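Local structure of avidin-related protein 2 (Gallus gallus, 1WBI) at residues A[10-16]-A[118-124]. The protein binds biotin at one end of an eight-stranded beta-barrel and, like other avidins, assembles as a tetramer. Where two conformers were deposited one is given. Numbering follows the deposited sequence.
Sequences TGEWDND and NNDFTRQ. With BTN (biotin), chain I.
Two asparagines from the first and last strands grip one biotin: Asn15 ND2 donates to BTN O3 (3.0 Å), and BTN N1 donates to Asn119 OD1 (2.9 Å); Asn15 OD1 accepts from Leu17 N and Ser19 N. Strands 11-15 and 118-123 run antiparallel at 139°, axes 4.5 Å apart. Asp14 and Thr122 form the hydrogen-bonded pair (Asp14 N to Thr122 O 2.9 Å, Thr122 N to Asp14 O 3.0 Å), flanked by non-hydrogen-bonded pairs Trp13-Arg123 (CA-CA 4.4 Å) and Asn15-Phe121 (CA-CA 4.3 Å). Gln124 N to Glu12 O (2.8 Å) continues the register. Past Asn15 the backbone bond Asp16 N to Asp120 O is weak (3.3 Å), and the p rotamer of Asp16 takes over: its OD1 accepts from Asp120 N (2.8 Å) and from Asn119 ND2 (2.9 Å), the same amide whose OD1 meets biotin. Trp13, Asn15, Phe121 and Arg123 share one face; Asn15 CB sits 3.6 Å from the Phe121 ring centroid, a CH-pi contact. Trp13 CZ2 lies over one face of the Arg123 guanidinium, 3.4 Å from NH2, while Arg123 NH1 reaches Thr10 O (2.9 Å); at phi 125°, psi -164° Gly11 has no room for a CB, which would also strike Arg123 NH1. This seam closes the avidin barrel, between strands 20-23 and 92-101.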
# COMPACT_ATOMS: atom_id res chain seq x y z
N THR A 10 22.09 -12.61 5.13
CA THR A 10 22.87 -12.95 6.32
C THR A 10 23.64 -11.75 6.81
O THR A 10 24.41 -11.12 6.06
CB THR A 10 23.86 -14.11 6.03
OG1 THR A 10 23.13 -15.25 5.59
CG2 THR A 10 24.68 -14.48 7.29
N GLY A 11 23.49 -11.45 8.09
CA GLY A 11 24.18 -10.32 8.69
C GLY A 11 23.30 -9.32 9.40
O GLY A 11 22.15 -9.64 9.70
N GLU A 12 23.84 -8.13 9.67
CA GLU A 12 23.23 -7.15 10.51
C GLU A 12 22.92 -5.90 9.70
O GLU A 12 23.78 -5.40 8.96
CB GLU A 12 24.17 -6.79 11.69
CG GLU A 12 24.31 -7.89 12.75
CD GLU A 12 24.96 -9.15 12.22
OE1 GLU A 12 26.12 -9.06 11.75
OE2 GLU A 12 24.31 -10.19 12.23
N TRP A 13 21.71 -5.38 9.89
CA TRP A 13 21.16 -4.30 9.08
C TRP A 13 20.48 -3.25 9.97
O TRP A 13 19.78 -3.63 10.90
CB TRP A 13 20.11 -4.87 8.09
CG TRP A 13 20.62 -5.93 7.17
CD1 TRP A 13 20.65 -7.28 7.39
CD2 TRP A 13 21.14 -5.73 5.85
NE1 TRP A 13 21.20 -7.92 6.31
CE2 TRP A 13 21.50 -6.99 5.35
CE3 TRP A 13 21.36 -4.61 5.07
CZ2 TRP A 13 22.06 -7.16 4.06
CZ3 TRP A 13 21.91 -4.76 3.78
CH2 TRP A 13 22.26 -6.03 3.30
N ASP A 14 20.67 -1.97 9.64
CA ASP A 14 20.01 -0.84 10.25
C ASP A 14 18.93 -0.36 9.30
O ASP A 14 19.15 -0.44 8.11
CB ASP A 14 21.00 0.38 10.34
CG ASP A 14 22.13 0.20 11.34
OD1 ASP A 14 21.84 -0.12 12.51
OD2 ASP A 14 23.30 0.36 10.94
N ASN A 15 17.83 0.22 9.76
CA ASN A 15 16.96 0.98 8.86
C ASN A 15 16.76 2.40 9.26
O ASN A 15 17.26 2.85 10.33
CB ASN A 15 15.62 0.25 8.56
CG ASN A 15 14.59 0.34 9.69
OD1 ASN A 15 14.65 1.18 10.59
ND2 ASN A 15 13.61 -0.55 9.61
N ASP A 16 16.02 3.13 8.41
CA ASP A 16 15.86 4.58 8.57
C ASP A 16 14.93 4.99 9.71
O ASP A 16 14.78 6.19 9.96
CB ASP A 16 15.36 5.18 7.26
CG ASP A 16 14.07 4.54 6.80
OD1 ASP A 16 14.10 3.32 6.49
OD2 ASP A 16 13.06 5.26 6.77
N ASN A 118 7.41 2.24 4.17
CA ASN A 118 8.65 1.95 3.49
C ASN A 118 9.80 1.95 4.47
O ASN A 118 9.74 2.57 5.54
CB ASN A 118 8.91 3.01 2.41
CG ASN A 118 8.83 4.43 2.95
OD1 ASN A 118 7.76 5.03 3.04
ND2 ASN A 118 9.97 4.97 3.29
N ASN A 119 10.89 1.31 4.09
CA ASN A 119 12.12 1.37 4.87
C ASN A 119 13.28 1.07 3.97
O ASN A 119 13.22 0.14 3.15
CB ASN A 119 12.16 0.37 6.01
CG ASN A 119 11.49 0.85 7.30
OD1 ASN A 119 10.68 0.13 7.82
ND2 ASN A 119 11.93 1.97 7.88
N ASP A 120 14.36 1.79 4.14
CA ASP A 120 15.63 1.46 3.51
C ASP A 120 16.57 0.89 4.57
O ASP A 120 16.69 1.47 5.68
CB ASP A 120 16.29 2.68 2.91
CG ASP A 120 15.52 3.25 1.72
OD1 ASP A 120 14.57 2.65 1.22
OD2 ASP A 120 15.98 4.30 1.24
N PHE A 121 17.22 -0.22 4.28
CA PHE A 121 18.17 -0.85 5.20
C PHE A 121 19.57 -0.79 4.61
O PHE A 121 19.74 -0.97 3.39
CB PHE A 121 17.87 -2.32 5.46
CG PHE A 121 16.54 -2.60 6.16
CD1 PHE A 121 16.52 -3.01 7.48
CD2 PHE A 121 15.33 -2.49 5.48
CE1 PHE A 121 15.33 -3.35 8.11
CE2 PHE A 121 14.16 -2.80 6.09
CZ PHE A 121 14.14 -3.22 7.43
N THR A 122 20.55 -0.62 5.48
CA THR A 122 21.98 -0.70 5.11
C THR A 122 22.66 -1.63 6.09
O THR A 122 22.18 -1.86 7.22
CB THR A 122 22.65 0.66 5.12
OG1 THR A 122 22.37 1.31 6.36
CG2 THR A 122 22.14 1.53 3.97
N ARG A 123 23.81 -2.16 5.69
CA ARG A 123 24.52 -3.15 6.50
C ARG A 123 25.18 -2.38 7.62
O ARG A 123 25.68 -1.27 7.43
CB ARG A 123 25.53 -3.94 5.65
CG ARG A 123 25.92 -5.25 6.25
CD ARG A 123 26.85 -6.02 5.41
NE ARG A 123 26.21 -6.74 4.30
CZ ARG A 123 25.56 -7.89 4.42
NH1 ARG A 123 25.34 -8.44 5.61
NH2 ARG A 123 25.12 -8.49 3.35
N GLN A 124 25.16 -2.95 8.82
CA GLN A 124 25.81 -2.29 9.93
C GLN A 124 27.30 -2.24 9.68
O GLN A 124 27.89 -3.15 9.09
CB GLN A 124 25.52 -2.99 11.24
CG GLN A 124 24.09 -2.90 11.70
CD GLN A 124 23.97 -3.16 13.21
OE1 GLN A 124 24.82 -3.84 13.77
NE2 GLN A 124 22.98 -2.60 13.84
C11 BTN I . 3.76 -3.03 17.06
O11 BTN I . 2.88 -3.62 17.76
O12 BTN I . 3.66 -1.78 16.89
C10 BTN I . 4.85 -3.87 16.49
C9 BTN I . 6.00 -3.08 15.92
C8 BTN I . 5.72 -2.54 14.50
C7 BTN I . 6.97 -1.84 13.95
C2 BTN I . 6.86 -1.33 12.48
S1 BTN I . 6.99 -2.59 11.28
C6 BTN I . 7.12 -1.33 10.00
C5 BTN I . 7.99 -0.23 10.58
N1 BTN I . 9.37 -0.48 10.32
C3 BTN I . 10.01 -0.66 11.48
O3 BTN I . 11.33 -0.90 11.53
N2 BTN I . 9.23 -0.63 12.50
C4 BTN I . 7.89 -0.27 12.11
O HOH W 1 26.42 -7.85 8.30
O HOH W 2 24.18 0.88 8.39
O HOH W 3 10.31 4.73 7.05